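Local atomic coordinates of sortase-like protein (Streptococcus suis, PDB entry 3RE9), a protein that probably acts as a class C sortase, a cell-surface transpeptidase that cleaves sorting signals and links pilin subunits covalently into pili. Residues A[8-13]-A[76-81]; A[84-89]-A[146-151]. One frame throughout, in Å; residues are numbered along the deposited sequence.

Contact 1: residues A[8-13]-A[76-81]; sequences AFNESL and GTSLPI
N10 holds this contact together by laying its side-chain amide against the backbone of L79. The carbonyl OD1 takes the backbone N-H of L79, with L79 N 2.7 Å from N10 OD1, in the plane of the carbonyl and on a lone pair. The other half of the amide answers in the reverse direction: N10 ND2 donates an N-H to L79 O at 3.1 Å, from a donor tilted somewhat out of the carbonyl plane. CG stands anti to the carbonyl carbon of N10 (chi1 -76°), which sends the amide across to the loop, and the two bonds together fix its rotation. L79 O also receives I81 N, the closing bond of the inverse gamma turn centred on P80, so two donors reach this oxygen from the same face of its plane. The packing is tight here. N10 OD1 lies 3.1 Å from S78 CA, and CG1 of I81 comes up to N10 ND2 at 3.5 Å. Beside the amide, the F9 ring swings alongside with CG anti to its backbone N; its edge meets T77 O, and F9 CD2 touches L79 CD1 at 4.0 Å, the two side chains crossing at about a right angle. Y34 of helix 21-39 meets both F9 and L79.

Toward L13 and G76 the join thins out. The CD1 methyl of L13 rests against the T77-S78 peptide, 3.5 Å from S78 N, and G76 is exposed. A water donates to N10 O at 3.0 Å; its approach to S78 OG, whose main partner is H87 N, is too short to trust. The arrangement is that of an N-terminal helix docked on a sortase domain, with an asparagine pairing with an irregular loop much as a neighbouring strand would.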
loop_
_atom_site.group_PDB
_atom_site.type_symbol
_atom_site.label_atom_id
_atom_site.label_comp_id
_atom_site.label_asym_id
_atom_site.label_seq_id
_atom_site.Cartn_x
_atom_site.Cartn_y
_atom_site.Cartn_z
ATOM N N ALA A 8 6.277 4.575 14.144
ATOM C CA ALA A 8 5.400 5.182 15.147
ATOM C C ALA A 8 3.989 5.174 14.579
ATOM O O ALA A 8 3.070 4.604 15.181
ATOM C CB ALA A 8 5.835 6.599 15.458
ATOM N N PHE A 9 3.846 5.773 13.388
ATOM C CA PHE A 9 2.580 5.794 12.679
ATOM C C PHE A 9 1.905 4.420 12.579
ATOM O O PHE A 9 0.717 4.297 12.888
ATOM C CB PHE A 9 2.706 6.433 11.295
ATOM C CG PHE A 9 1.397 6.467 10.549
ATOM C CD1 PHE A 9 0.400 7.376 10.914
ATOM C CD2 PHE A 9 1.132 5.552 9.530
ATOM C CE1 PHE A 9 -0.818 7.395 10.259
ATOM C CE2 PHE A 9 -0.096 5.556 8.875
ATOM C CZ PHE A 9 -1.077 6.485 9.249
ATOM N N ASN A 10 2.664 3.410 12.142
ATOM C CA ASN A 10 2.134 2.065 11.878
ATOM C C ASN A 10 1.661 1.356 13.136
ATOM O O ASN A 10 0.620 0.705 13.127
ATOM C CB ASN A 10 3.134 1.199 11.102
ATOM C CG ASN A 10 3.198 1.561 9.621
ATOM O OD1 ASN A 10 2.337 2.290 9.089
ATOM N ND2 ASN A 10 4.214 1.044 8.940
ATOM N N GLU A 11 2.428 1.505 14.210
ATOM C CA GLU A 11 2.030 1.075 15.554
ATOM C C GLU A 11 0.716 1.696 16.055
ATOM O O GLU A 11 0.021 1.085 16.867
ATOM C CB GLU A 11 3.154 1.369 16.565
ATOM C CG GLU A 11 4.419 0.549 16.320
ATOM C CD GLU A 11 5.589 0.971 17.197
ATOM O OE1 GLU A 11 5.341 1.479 18.319
ATOM O OE2 GLU A 11 6.747 0.811 16.756
ATOM N N SER A 12 0.401 2.907 15.581
ATOM C CA SER A 12 -0.747 3.678 16.070
ATOM C C SER A 12 -2.072 3.214 15.460
ATOM O O SER A 12 -3.137 3.621 15.903
ATOM C CB SER A 12 -0.530 5.188 15.837
ATOM O OG SER A 12 -0.863 5.612 14.524
ATOM N N LEU A 13 -2.005 2.365 14.442
ATOM C CA LEU A 13 -3.207 1.876 13.792
ATOM C C LEU A 13 -3.668 0.597 14.486
ATOM O O LEU A 13 -4.820 0.509 14.955
ATOM C CB LEU A 13 -2.974 1.615 12.292
ATOM C CG LEU A 13 -2.412 2.703 11.368
ATOM C CD1 LEU A 13 -2.206 2.159 9.970
ATOM C CD2 LEU A 13 -3.269 3.963 11.329
ATOM N N GLY A 76 -4.925 5.827 5.943
ATOM C CA GLY A 76 -5.641 5.039 6.924
ATOM C C GLY A 76 -5.044 3.674 7.051
ATOM O O GLY A 76 -5.362 2.971 7.986
ATOM N N THR A 77 -4.143 3.334 6.122
ATOM C CA THR A 77 -3.447 2.027 6.084
ATOM C C THR A 77 -1.933 2.180 6.379
ATOM O O THR A 77 -1.386 3.277 6.279
ATOM C CB THR A 77 -3.676 1.303 4.728
ATOM O OG1 THR A 77 -2.963 1.980 3.697
ATOM C CG2 THR A 77 -5.170 1.254 4.371
ATOM N N SER A 78 -1.264 1.110 6.783
ATOM C CA SER A 78 0.168 1.199 7.118
ATOM C C SER A 78 1.036 1.866 6.028
ATOM O O SER A 78 0.768 1.751 4.841
ATOM C CB SER A 78 0.733 -0.196 7.452
ATOM O OG SER A 78 -0.121 -0.947 8.313
ATOM N N LEU A 79 2.072 2.592 6.436
ATOM C CA LEU A 79 3.098 3.020 5.492
ATOM C C LEU A 79 3.910 1.781 5.024
ATOM O O LEU A 79 4.116 0.840 5.818
ATOM C CB LEU A 79 3.970 4.121 6.092
ATOM C CG LEU A 79 3.291 5.492 6.189
ATOM C CD1 LEU A 79 4.113 6.469 7.068
ATOM C CD2 LEU A 79 3.070 6.098 4.819
ATOM N N PRO A 80 4.329 1.762 3.733
ATOM C CA PRO A 80 4.938 0.567 3.109
ATOM C C PRO A 80 6.411 0.326 3.473
ATOM O O PRO A 80 7.305 0.369 2.618
ATOM C CB PRO A 80 4.763 0.816 1.595
ATOM C CG PRO A 80 4.658 2.315 1.439
ATOM C CD PRO A 80 4.230 2.907 2.793
ATOM N N ILE A 81 6.641 0.022 4.748
ATOM C CA ILE A 81 7.980 -0.213 5.297
ATOM C C ILE A 81 8.048 -1.611 5.935
ATOM O O ILE A 81 9.067 -1.987 6.561
ATOM C CB ILE A 81 8.398 0.885 6.331
ATOM C CG1 ILE A 81 7.451 0.887 7.536
ATOM C CG2 ILE A 81 8.526 2.279 5.651
ATOM C CD1 ILE A 81 8.043 1.515 8.828
HETATM O O HOH W 1 0.132 -0.935 10.704
#

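Contact 2: residues A[84-89]-A[146-151]; sequences SDTHTV and GQDYAT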
loop_
_atom_site.group_PDB
_atom_site.type_symbol
_atom_site.label_atom_id
_atom_site.label_comp_id
_atom_site.label_asym_id
_atom_site.label_seq_id
_atom_site.Cartn_x
_atom_site.Cartn_y
_atom_site.Cartn_z
ATOM N N SER A 84 5.676 -6.850 11.282
ATOM C CA SER A 84 4.514 -7.465 11.858
ATOM C C SER A 84 3.544 -6.355 12.280
ATOM O O SER A 84 3.973 -5.231 12.601
ATOM C CB SER A 84 4.902 -8.414 13.001
ATOM O OG SER A 84 5.042 -7.732 14.225
ATOM N N ASP A 85 2.244 -6.664 12.188
ATOM C CA ASP A 85 1.158 -5.702 12.404
ATOM C C ASP A 85 1.105 -4.585 11.354
ATOM O O ASP A 85 0.815 -3.418 11.677
ATOM C CB ASP A 85 1.249 -5.102 13.798
ATOM C CG ASP A 85 1.099 -6.124 14.857
ATOM O OD1 ASP A 85 -0.020 -6.669 14.997
ATOM O OD2 ASP A 85 2.095 -6.390 15.560
ATOM N N THR A 86 1.398 -4.920 10.098
ATOM C CA THR A 86 1.232 -3.931 9.033
ATOM C C THR A 86 0.365 -4.460 7.902
ATOM O O THR A 86 0.340 -5.659 7.624
ATOM C CB THR A 86 2.589 -3.326 8.509
ATOM O OG1 THR A 86 3.386 -4.356 7.913
ATOM C CG2 THR A 86 3.372 -2.655 9.641
ATOM N N HIS A 87 -0.407 -3.552 7.310
ATOM C CA HIS A 87 -1.125 -3.820 6.082
ATOM C C HIS A 87 -1.266 -2.523 5.270
ATOM O O HIS A 87 -2.114 -1.683 5.533
ATOM C CB HIS A 87 -2.456 -4.538 6.355
ATOM C CG HIS A 87 -3.161 -5.028 5.120
ATOM N ND1 HIS A 87 -4.372 -5.681 5.175
ATOM C CD2 HIS A 87 -2.839 -4.945 3.800
ATOM C CE1 HIS A 87 -4.764 -5.985 3.948
ATOM N NE2 HIS A 87 -3.854 -5.553 3.098
ATOM N N THR A 88 -0.387 -2.376 4.287
ATOM C CA THR A 88 -0.347 -1.203 3.433
ATOM C C THR A 88 -1.266 -1.413 2.237
ATOM O O THR A 88 -1.414 -2.549 1.766
ATOM C CB THR A 88 1.112 -0.891 3.000
ATOM O OG1 THR A 88 1.193 0.441 2.486
ATOM C CG2 THR A 88 1.624 -1.856 1.942
ATOM N N VAL A 89 -1.897 -0.332 1.751
ATOM C CA VAL A 89 -2.696 -0.402 0.523
ATOM C C VAL A 89 -2.269 0.662 -0.468
ATOM O O VAL A 89 -2.324 1.874 -0.182
ATOM C CB VAL A 89 -4.258 -0.320 0.776
ATOM C CG1 VAL A 89 -5.047 -0.425 -0.552
ATOM C CG2 VAL A 89 -4.722 -1.372 1.825
ATOM N N GLY A 146 0.104 -9.361 14.025
ATOM C CA GLY A 146 1.235 -10.258 13.978
ATOM C C GLY A 146 1.657 -10.525 12.558
ATOM O O GLY A 146 2.627 -11.242 12.332
ATOM N N GLN A 147 0.957 -9.933 11.590
ATOM C CA GLN A 147 1.248 -10.191 10.168
ATOM C C GLN A 147 1.601 -8.983 9.296
ATOM O O GLN A 147 1.630 -7.850 9.770
ATOM C CB GLN A 147 0.130 -11.026 9.544
ATOM C CG GLN A 147 0.274 -12.522 9.895
ATOM C CD GLN A 147 -0.906 -13.311 9.506
ATOM O OE1 GLN A 147 -1.959 -13.192 10.080
ATOM N NE2 GLN A 147 -0.743 -14.126 8.485
ATOM N N ASP A 148 1.873 -9.249 8.025
ATOM C CA ASP A 148 2.544 -8.297 7.119
ATOM C C ASP A 148 2.010 -8.450 5.684
ATOM O O ASP A 148 2.498 -9.287 4.908
ATOM C CB ASP A 148 4.074 -8.497 7.201
ATOM C CG ASP A 148 4.856 -7.556 6.310
ATOM O OD1 ASP A 148 6.103 -7.460 6.447
ATOM O OD2 ASP A 148 4.249 -6.905 5.464
ATOM N N TYR A 149 0.993 -7.654 5.342
ATOM C CA TYR A 149 0.331 -7.751 4.034
ATOM C C TYR A 149 0.456 -6.472 3.239
ATOM O O TYR A 149 0.691 -5.395 3.811
ATOM C CB TYR A 149 -1.151 -8.089 4.166
ATOM C CG TYR A 149 -1.444 -9.499 4.627
ATOM C CD1 TYR A 149 -1.706 -9.769 5.969
ATOM C CD2 TYR A 149 -1.466 -10.563 3.725
ATOM C CE1 TYR A 149 -1.957 -11.057 6.408
ATOM C CE2 TYR A 149 -1.713 -11.876 4.155
ATOM C CZ TYR A 149 -1.968 -12.107 5.503
ATOM O OH TYR A 149 -2.276 -13.385 5.952
ATOM N N ALA A 150 0.327 -6.604 1.913
ATOM C CA ALA A 150 0.194 -5.450 1.053
ATOM C C ALA A 150 -0.898 -5.776 0.067
ATOM O O ALA A 150 -0.908 -6.869 -0.489
ATOM C CB ALA A 150 1.490 -5.124 0.348
ATOM N N THR A 151 -1.834 -4.842 -0.109
ATOM C CA THR A 151 -2.879 -4.959 -1.113
ATOM C C THR A 151 -2.687 -3.879 -2.168
ATOM O O THR A 151 -2.480 -2.708 -1.840
ATOM C CB THR A 151 -4.297 -4.856 -0.493
ATOM O OG1 THR A 151 -4.540 -6.004 0.327
ATOM C CG2 THR A 151 -5.383 -4.814 -1.570
HETATM O O HOH W 2 2.617 -4.034 5.255
#
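T86 to V89 and D148 to T151 run side by side as parallel strands, their directions only 10° apart, and backbone bonds come first. T86 N binds Q147 O and Y149 N returns to T86 O; one step further, T88 N binds Y149 O and T151 N reaches T88 O at 3.0 Å. CA-H groups fill in between, such as that of H87, whose CA is 3.3 Å from Y149 O. Where the pair begins, ahead of the strands, D85 OD1 accepts G146 N at 2.9 Å, met from above the carboxylate plane and not from within it.

This pairing is a parallel junction of the sortase beta-barrel, and T151 begins the sequence TLLTC, which fits the TLxTC signature that carries the active-site cysteine in this family.

Aromatic contacts gather on the sheet face shared by H87, Y149, V89 and T151. The H87 ring, with CG anti to its backbone N (chi1 -171°), leans across to the other strand, and Y149 CB sits over one of its faces, 3.8 Å from the ring centroid. The Y149 ring then turns its edge to the H87 face, centroids 5.8 Å apart and planes at 53°.

Polar side-chain bonds fix the imidazole's rotation: H87 NE2 and T151 OG1 are hydrogen-bonded at 2.9 Å, nearly straight, while H87 ND1 is bonded to L142 O. On the opposite face T86 and D148 point the same way; a water donates to both T86 OG1 and Y149 O, T86 OG1 also bonds to G83 O, and D148 OD1 forms a salt bridge with R171. Apolar contact on that face comes from T88 CG2 meeting A150 CB at 3.6 Å, with I116 of strand 113-117 touching both.

The two contacts adjoin, their centres about 9 Å apart, and S78 joins them. Its loop edges up to strand 86-91: S78 OG probably bonds to H87 N at 2.8 Å, and S78 O probably bonds to T88 OG1 at 2.7 Å. Thus the loop that N10 grips in contact 1 also lies against the first strand of contact 2, and strand 148-156 lies on the other side of that strand. In chain order contact 1 closes before contact 2 opens. Past T151, strand 148-156 runs on toward the cysteine of the TLxTC signature, which places contact 2 on the approach to the probable active site.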